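Local coordinates for protein succinate dehydrogenase subunit A (Mycolicibacterium smegmatis, PDB 7D6V) that probably oxidises succinate to fumarate at its bound FAD and passes the electrons on toward quinone in the membrane, at residues Y9-I14 against L32-V37; F409-C414 against R437-G442. All coordinates share one frame; numbering follows the deposited sequence.

Contact 1. Residues Y9-I14 against L32-V37; sequences YDVVVI and LRVAVV. With FAD (flavin-adenine dinucleotide), chain D.
The opening beta-alpha-beta unit of a Rossmann-type FAD-binding fold pairs Val11-Ile14 with Val34-Val37 as neighbouring parallel strands, their segment axes 4.9 Å apart and 18° from parallel. Backbone bonds alternate between them: Ala35 N donates to Val11 O, Val13 N to Ala35 O, and Val37 N to Val13 O at 3.0 Å. Valines suit this ladder because their branched CB favours extended backbone and fills the sheet faces. Val11, Val13 and Val34 lie on one face, where CG1 of Val11 sits between the backbone N and the carbonyl carbon and packs 3.7 Å from Val34 CG2; Val13 and Val34 also touch Val24 of helix 18-30, the crossover helix. On the other face, the small CB of Ala35 leaves room for the Tyr9 ring, lying 3.8 Å from its centroid in a CH-pi contact. The Arg33 guanidinium covers the opposite face of that ring, centres 4.4 Å apart and planes 19° apart, so the phenol is held between a methyl and a cation. At the entry to the strands, Arg33 O accepts Asp10 N and, weakly, Val11 N. Arg33 N returns a straight bond (178°) to Asp10 OD2, meeting the carboxylate on its anti side, somewhat out of the carboxylate plane, while OD1 forms a salt bridge with Arg453. The carboxyl ends of the strands reach the cofactor. There Ile14 CG2, anti to its backbone N, lies against the adenine, 3.5 Å from FAD C2A, which Val37 CG1 approaches to 4.0 Å.

Contact 2. Residues F409-C414 against R437-G442; sequences FAAGEC and RRAGLG. With FAD (flavin-adenine dinucleotide), chain D.
Phe409 points its side chain from the backbone toward the helix segment Arg437-Gly442 and brings the far end of its ring to the helix backbone, with CZ 3.5 Å from Gly442 O. CG stands anti to the carbonyl carbon, which carries the ring alongside this turn; CE1 meets the carbonyl carbon of Gly442 at 3.7 Å. The carbonyls of Ala439 and Gly442 both approach the ring obliquely. Glycine suits position 442, since with no side chain on the flank turned to Phe409 the bulky aromatic can lie against bare main chain. One helical turn earlier, the methyls of Ala439 and Ala411, each turned toward the other segment, meet at an angle, CB to CB 4.1 Å. Alanine at both positions keeps the chain close to the helix, and Ala411 also touches Ala19 of helix 18-30. No hydrogen bond joins the segments; the contact is van der Waals packing of helix 427-448 against the end of strand 408-409, outermost in the parallel sheet of the Rossmann-type FAD-binding domain, and the start of the loop after it. Beyond that strand the chain turns to the cofactor. Gly412, with phi 94° and psi -148°, adopts a backbone shape natural to glycine, and its CA passes 3.6 Å from FAD O2P, where the absence of a side chain leaves the phosphate room. Glu413 N then donates to O2P at 3.2 Å. Its side chain runs extended along the ribityl chain, with CG anti to the backbone N (chi1 -167°). At its tip OE1 accepts a weak hydrogen bond from FAD O3' at 3.3 Å, while OE2 receives a weak one from Val390 N.

Overall arrangement
From the N terminus, strand 11-14 leads into helix 18-30 and returns as strand 34-37, so contact 1 closes a short loop of 17 residues. Contact 2 opens only much later: strand 408-409 runs into the FAD-binding loop, and the chain comes back as helix 427-448. The two closures are in series, neither nested nor crossed. Their centres lie about 13 Å apart, with nearest atoms about 5 Å from each other. Contact 1 joins two inner strands of the parallel sheet, contact 2 ties its outermost strand to a helix, and that same helix also covers Val11 and Leu32. FAD spans both, its adenine at contact 1 and its phosphate and ribityl chain at contact 2.

Contact 1. Residues Y9-I14 against L32-V37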
loop_
_atom_site.group_PDB
_atom_site.type_symbol
_atom_site.label_atom_id
_atom_site.label_comp_id
_atom_site.label_asym_id
_atom_site.label_seq_id
_atom_site.Cartn_x
_atom_site.Cartn_y
_atom_site.Cartn_z
ATOM N N TYR A 9 -7.647 5.734 30.996
ATOM C CA TYR A 9 -6.269 5.576 30.557
ATOM C C TYR A 9 -5.434 6.727 31.097
ATOM O O TYR A 9 -5.952 7.669 31.699
ATOM C CB TYR A 9 -6.170 5.509 29.030
ATOM C CG TYR A 9 -6.676 4.212 28.454
ATOM C CD1 TYR A 9 -5.844 3.111 28.340
ATOM C CD2 TYR A 9 -7.993 4.082 28.038
ATOM C CE1 TYR A 9 -6.303 1.923 27.821
ATOM C CE2 TYR A 9 -8.461 2.899 27.521
ATOM C CZ TYR A 9 -7.615 1.823 27.414
ATOM O OH TYR A 9 -8.079 0.639 26.896
ATOM N N ASP A 10 -4.123 6.634 30.888
ATOM C CA ASP A 10 -3.210 7.704 31.274
ATOM C C ASP A 10 -3.065 8.753 30.180
ATOM O O ASP A 10 -2.992 9.949 30.475
ATOM C CB ASP A 10 -1.835 7.131 31.618
ATOM C CG ASP A 10 -1.825 6.384 32.932
ATOM O OD1 ASP A 10 -2.475 6.849 33.889
ATOM O OD2 ASP A 10 -1.162 5.329 33.010
ATOM N N VAL A 11 -3.012 8.326 28.923
ATOM C CA VAL A 11 -2.884 9.228 27.790
ATOM C C VAL A 11 -3.687 8.655 26.633
ATOM O O VAL A 11 -3.779 7.437 26.458
ATOM C CB VAL A 11 -1.400 9.448 27.399
ATOM C CG1 VAL A 11 -0.759 8.149 26.957
ATOM C CG2 VAL A 11 -1.268 10.512 26.321
ATOM N N VAL A 12 -4.300 9.544 25.856
ATOM C CA VAL A 12 -5.016 9.174 24.644
ATOM C C VAL A 12 -4.335 9.854 23.467
ATOM O O VAL A 12 -4.178 11.079 23.459
ATOM C CB VAL A 12 -6.504 9.561 24.717
ATOM C CG1 VAL A 12 -7.188 9.284 23.392
ATOM C CG2 VAL A 12 -7.194 8.796 25.825
ATOM N N VAL A 13 -3.926 9.063 22.483
ATOM C CA VAL A 13 -3.340 9.572 21.251
ATOM C C VAL A 13 -4.395 9.465 20.162
ATOM O O VAL A 13 -4.842 8.362 19.828
ATOM C CB VAL A 13 -2.063 8.804 20.876
ATOM C CG1 VAL A 13 -1.472 9.355 19.595
ATOM C CG2 VAL A 13 -1.051 8.888 22.000
ATOM N N ILE A 14 -4.794 10.603 19.608
ATOM C CA ILE A 14 -5.930 10.670 18.692
ATOM C C ILE A 14 -5.367 10.619 17.276
ATOM O O ILE A 14 -5.209 11.632 16.606
ATOM C CB ILE A 14 -6.774 11.920 18.935
ATOM C CG1 ILE A 14 -7.173 12.011 20.407
ATOM C CG2 ILE A 14 -8.014 11.908 18.063
ATOM C CD1 ILE A 14 -8.027 13.206 20.731
ATOM N N LEU A 32 2.937 3.475 30.888
ATOM C CA LEU A 32 1.677 4.198 30.818
ATOM C C LEU A 32 0.658 3.304 30.139
ATOM O O LEU A 32 1.014 2.451 29.323
ATOM C CB LEU A 32 1.809 5.511 30.033
ATOM C CG LEU A 32 2.402 6.771 30.661
ATOM C CD1 LEU A 32 2.215 7.952 29.729
ATOM C CD2 LEU A 32 1.759 7.053 31.993
ATOM N N ARG A 33 -0.606 3.510 30.483
ATOM C CA ARG A 33 -1.707 2.911 29.746
ATOM C C ARG A 33 -2.128 3.879 28.650
ATOM O O ARG A 33 -2.583 4.989 28.940
ATOM C CB ARG A 33 -2.877 2.593 30.673
ATOM C CG ARG A 33 -2.492 1.793 31.895
ATOM C CD ARG A 33 -3.718 1.189 32.543
ATOM N NE ARG A 33 -4.460 0.344 31.613
ATOM C CZ ARG A 33 -5.732 0.534 31.280
ATOM N NH1 ARG A 33 -6.325 -0.289 30.428
ATOM N NH2 ARG A 33 -6.412 1.545 31.801
ATOM N N VAL A 34 -1.977 3.459 27.399
ATOM C CA VAL A 34 -2.169 4.321 26.240
ATOM C C VAL A 34 -3.335 3.790 25.422
ATOM O O VAL A 34 -3.409 2.590 25.142
ATOM C CB VAL A 34 -0.898 4.400 25.378
ATOM C CG1 VAL A 34 -1.028 5.492 24.335
ATOM C CG2 VAL A 34 0.315 4.640 26.249
ATOM N N ALA A 35 -4.241 4.685 25.044
ATOM C CA ALA A 35 -5.327 4.380 24.126
ATOM C C ALA A 35 -5.028 5.029 22.784
ATOM O O ALA A 35 -4.663 6.207 22.730
ATOM C CB ALA A 35 -6.667 4.875 24.673
ATOM N N VAL A 36 -5.169 4.264 21.710
ATOM C CA VAL A 36 -4.896 4.739 20.359
ATOM C C VAL A 36 -6.231 4.820 19.639
ATOM O O VAL A 36 -6.892 3.796 19.428
ATOM C CB VAL A 36 -3.930 3.811 19.612
ATOM C CG1 VAL A 36 -3.737 4.280 18.181
ATOM C CG2 VAL A 36 -2.624 3.689 20.344
ATOM N N VAL A 37 -6.630 6.025 19.248
ATOM C CA VAL A 37 -7.900 6.257 18.574
ATOM C C VAL A 37 -7.608 6.665 17.139
ATOM O O VAL A 37 -6.833 7.596 16.899
ATOM C CB VAL A 37 -8.736 7.325 19.299
ATOM C CG1 VAL A 37 -10.054 7.541 18.582
ATOM C CG2 VAL A 37 -8.970 6.911 20.739
HETATM P PA FAD D . -1.481 11.034 9.406
HETATM O O1A FAD D . -0.739 9.768 9.622
HETATM O O2A FAD D . -1.678 11.534 8.027
HETATM O O5B FAD D . -2.940 10.829 10.021
HETATM C C5B FAD D . -3.335 11.312 11.292
HETATM C C4B FAD D . -4.176 10.266 12.003
HETATM O O4B FAD D . -5.136 10.893 12.847
HETATM C C3B FAD D . -4.974 9.377 11.080
HETATM O O3B FAD D . -4.851 8.050 11.567
HETATM C C2B FAD D . -6.402 9.819 11.266
HETATM O O2B FAD D . -7.335 8.766 11.061
HETATM C C1B FAD D . -6.397 10.260 12.700
HETATM N N9A FAD D . -7.491 11.205 12.971
HETATM C C8A FAD D . -7.709 12.367 12.356
HETATM N N7A FAD D . -8.797 12.976 12.860
HETATM C C5A FAD D . -9.294 12.187 13.818
HETATM C C6A FAD D . -10.429 12.223 14.753
HETATM N N6A FAD D . -11.286 13.255 14.771
HETATM N N1A FAD D . -10.583 11.190 15.588
HETATM C C2A FAD D . -9.745 10.151 15.600
HETATM N N3A FAD D . -8.699 10.053 14.782
HETATM C C4A FAD D . -8.426 11.021 13.888
HETATM N N1 FAD D . 6.047 14.171 3.265
HETATM C C2 FAD D . 7.337 13.883 3.001
HETATM O O2 FAD D . 8.197 14.234 3.813
HETATM N N3 FAD D . 7.733 13.238 1.903
HETATM C C4 FAD D . 6.872 12.833 0.979
HETATM O O4 FAD D . 7.264 12.235 -0.031
HETATM C C4X FAD D . 5.440 13.106 1.180
HETATM N N5 FAD D . 4.516 12.721 0.286
HETATM C C5X FAD D . 3.218 12.981 0.503
HETATM C C6 FAD D . 2.277 12.575 -0.429
HETATM C C7 FAD D . 0.938 12.842 -0.218
HETATM C C7M FAD D . -0.090 12.410 -1.220
HETATM C C8 FAD D . 0.513 13.558 1.002
HETATM C C8M FAD D . -0.941 13.847 1.232
HETATM C C9 FAD D . 1.445 13.963 1.938
HETATM C C9A FAD D . 2.783 13.699 1.725
HETATM N N10 FAD D . 3.729 14.110 2.668
HETATM C C10 FAD D . 5.071 13.818 2.414
HETATM C "C1'" FAD D . 3.328 14.804 3.886
HETATM C "C2'" FAD D . 3.381 13.834 5.061
HETATM O "O2'" FAD D . 2.973 12.534 4.644
HETATM C "C3'" FAD D . 2.455 14.243 6.192
HETATM O "O3'" FAD D . 2.916 15.474 6.733
HETATM C "C4'" FAD D . 2.459 13.195 7.294
HETATM O "O4'" FAD D . 1.992 11.957 6.778
HETATM C "C5'" FAD D . 1.575 13.580 8.464
HETATM O "O5'" FAD D . 1.491 12.452 9.321
HETATM P P FAD D . 0.674 12.463 10.690
HETATM O O1P FAD D . 1.130 11.288 11.478
HETATM O O2P FAD D . 0.758 13.812 11.309
HETATM O O3P FAD D . -0.858 12.244 10.253
#

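Contact 2. Residues F409-C414 against R437-G442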
loop_
_atom_site.group_PDB
_atom_site.type_symbol
_atom_site.label_atom_id
_atom_site.label_comp_id
_atom_site.label_asym_id
_atom_site.label_seq_id
_atom_site.Cartn_x
_atom_site.Cartn_y
_atom_site.Cartn_z
ATOM N N PHE A 409 -1.197 17.875 24.024
ATOM C CA PHE A 409 0.052 17.711 23.297
ATOM C C PHE A 409 -0.260 17.461 21.829
ATOM O O PHE A 409 -1.321 16.935 21.490
ATOM C CB PHE A 409 0.884 16.564 23.895
ATOM C CG PHE A 409 1.244 16.774 25.342
ATOM C CD1 PHE A 409 2.400 17.445 25.695
ATOM C CD2 PHE A 409 0.415 16.314 26.346
ATOM C CE1 PHE A 409 2.722 17.648 27.016
ATOM C CE2 PHE A 409 0.731 16.518 27.668
ATOM C CZ PHE A 409 1.886 17.184 28.003
ATOM N N ALA A 410 0.663 17.859 20.955
ATOM C CA ALA A 410 0.423 17.764 19.521
ATOM C C ALA A 410 1.731 17.524 18.784
ATOM O O ALA A 410 2.792 17.983 19.206
ATOM C CB ALA A 410 -0.258 19.024 18.981
ATOM N N ALA A 411 1.635 16.805 17.667
ATOM C CA ALA A 411 2.792 16.486 16.844
ATOM C C ALA A 411 2.323 16.176 15.431
ATOM O O ALA A 411 1.170 15.805 15.210
ATOM C CB ALA A 411 3.583 15.309 17.420
ATOM N N GLY A 412 3.232 16.341 14.474
ATOM C CA GLY A 412 2.935 16.007 13.096
ATOM C C GLY A 412 2.445 17.171 12.263
ATOM O O GLY A 412 2.849 18.315 12.487
ATOM N N GLU A 413 1.568 16.893 11.294
ATOM C CA GLU A 413 1.059 17.953 10.431
ATOM C C GLU A 413 0.116 18.888 11.174
ATOM O O GLU A 413 0.055 20.080 10.857
ATOM C CB GLU A 413 0.357 17.358 9.212
ATOM C CG GLU A 413 0.077 18.378 8.125
ATOM C CD GLU A 413 -0.349 17.745 6.821
ATOM O OE1 GLU A 413 -0.242 16.510 6.695
ATOM O OE2 GLU A 413 -0.789 18.484 5.919
ATOM N N CYS A 414 -0.627 18.376 12.155
ATOM C CA CYS A 414 -1.498 19.234 12.948
ATOM C C CYS A 414 -0.718 20.198 13.827
ATOM O O CYS A 414 -1.304 21.154 14.342
ATOM C CB CYS A 414 -2.436 18.387 13.810
ATOM S SG CYS A 414 -1.656 17.609 15.234
ATOM N N ARG A 437 7.964 11.256 19.335
ATOM C CA ARG A 437 8.681 10.841 20.534
ATOM C C ARG A 437 8.687 11.947 21.582
ATOM O O ARG A 437 8.452 11.689 22.772
ATOM C CB ARG A 437 10.107 10.428 20.184
ATOM C CG ARG A 437 10.875 9.895 21.367
ATOM C CD ARG A 437 12.297 9.561 21.006
ATOM N NE ARG A 437 13.147 9.526 22.187
ATOM C CZ ARG A 437 13.668 10.604 22.762
ATOM N NH1 ARG A 437 14.431 10.476 23.838
ATOM N NH2 ARG A 437 13.426 11.807 22.266
ATOM N N ARG A 438 8.942 13.192 21.161
ATOM C CA ARG A 438 8.923 14.295 22.122
ATOM C C ARG A 438 7.549 14.451 22.768
ATOM O O ARG A 438 7.451 14.705 23.972
ATOM C CB ARG A 438 9.346 15.606 21.458
ATOM C CG ARG A 438 10.710 15.587 20.798
ATOM C CD ARG A 438 11.834 15.430 21.795
ATOM N NE ARG A 438 12.081 16.643 22.565
ATOM C CZ ARG A 438 13.288 17.072 22.913
ATOM N NH1 ARG A 438 14.366 16.396 22.547
ATOM N NH2 ARG A 438 13.421 18.182 23.621
ATOM N N ALA A 439 6.476 14.303 21.985
ATOM C CA ALA A 439 5.127 14.460 22.520
ATOM C C ALA A 439 4.785 13.355 23.507
ATOM O O ALA A 439 4.200 13.621 24.564
ATOM C CB ALA A 439 4.113 14.486 21.378
ATOM N N GLY A 440 5.131 12.109 23.180
ATOM C CA GLY A 440 4.907 11.026 24.124
ATOM C C GLY A 440 5.661 11.227 25.423
ATOM O O GLY A 440 5.115 11.018 26.511
ATOM N N LEU A 441 6.918 11.666 25.330
ATOM C CA LEU A 441 7.706 11.872 26.539
ATOM C C LEU A 441 7.160 13.035 27.361
ATOM O O LEU A 441 7.144 12.977 28.597
ATOM C CB LEU A 441 9.172 12.090 26.164
ATOM C CG LEU A 441 10.247 12.155 27.251
ATOM C CD1 LEU A 441 11.571 11.718 26.656
ATOM C CD2 LEU A 441 10.380 13.544 27.850
ATOM N N GLY A 442 6.702 14.097 26.697
ATOM C CA GLY A 442 6.116 15.213 27.421
ATOM C C GLY A 442 4.823 14.838 28.116
ATOM O O GLY A 442 4.570 15.262 29.247
HETATM P PA FAD D . -1.481 11.034 9.406
HETATM O O1A FAD D . -0.739 9.768 9.622
HETATM O O2A FAD D . -1.678 11.534 8.027
HETATM O O5B FAD D . -2.940 10.829 10.021
HETATM C C5B FAD D . -3.335 11.312 11.292
HETATM C C4B FAD D . -4.176 10.266 12.003
HETATM O O4B FAD D . -5.136 10.893 12.847
HETATM C C3B FAD D . -4.974 9.377 11.080
HETATM O O3B FAD D . -4.851 8.050 11.567
HETATM C C2B FAD D . -6.402 9.819 11.266
HETATM O O2B FAD D . -7.335 8.766 11.061
HETATM C C1B FAD D . -6.397 10.260 12.700
HETATM N N9A FAD D . -7.491 11.205 12.971
HETATM C C8A FAD D . -7.709 12.367 12.356
HETATM N N7A FAD D . -8.797 12.976 12.860
HETATM C C5A FAD D . -9.294 12.187 13.818
HETATM C C6A FAD D . -10.429 12.223 14.753
HETATM N N6A FAD D . -11.286 13.255 14.771
HETATM N N1A FAD D . -10.583 11.190 15.588
HETATM C C2A FAD D . -9.745 10.151 15.600
HETATM N N3A FAD D . -8.699 10.053 14.782
HETATM C C4A FAD D . -8.426 11.021 13.888
HETATM N N1 FAD D . 6.047 14.171 3.265
HETATM C C2 FAD D . 7.337 13.883 3.001
HETATM O O2 FAD D . 8.197 14.234 3.813
HETATM N N3 FAD D . 7.733 13.238 1.903
HETATM C C4 FAD D . 6.872 12.833 0.979
HETATM O O4 FAD D . 7.264 12.235 -0.031
HETATM C C4X FAD D . 5.440 13.106 1.180
HETATM N N5 FAD D . 4.516 12.721 0.286
HETATM C C5X FAD D . 3.218 12.981 0.503
HETATM C C6 FAD D . 2.277 12.575 -0.429
HETATM C C7 FAD D . 0.938 12.842 -0.218
HETATM C C7M FAD D . -0.090 12.410 -1.220
HETATM C C8 FAD D . 0.513 13.558 1.002
HETATM C C8M FAD D . -0.941 13.847 1.232
HETATM C C9 FAD D . 1.445 13.963 1.938
HETATM C C9A FAD D . 2.783 13.699 1.725
HETATM N N10 FAD D . 3.729 14.110 2.668
HETATM C C10 FAD D . 5.071 13.818 2.414
HETATM C "C1'" FAD D . 3.328 14.804 3.886
HETATM C "C2'" FAD D . 3.381 13.834 5.061
HETATM O "O2'" FAD D . 2.973 12.534 4.644
HETATM C "C3'" FAD D . 2.455 14.243 6.192
HETATM O "O3'" FAD D . 2.916 15.474 6.733
HETATM C "C4'" FAD D . 2.459 13.195 7.294
HETATM O "O4'" FAD D . 1.992 11.957 6.778
HETATM C "C5'" FAD D . 1.575 13.580 8.464
HETATM O "O5'" FAD D . 1.491 12.452 9.321
HETATM P P FAD D . 0.674 12.463 10.690
HETATM O O1P FAD D . 1.130 11.288 11.478
HETATM O O2P FAD D . 0.758 13.812 11.309
HETATM O O3P FAD D . -0.858 12.244 10.253
#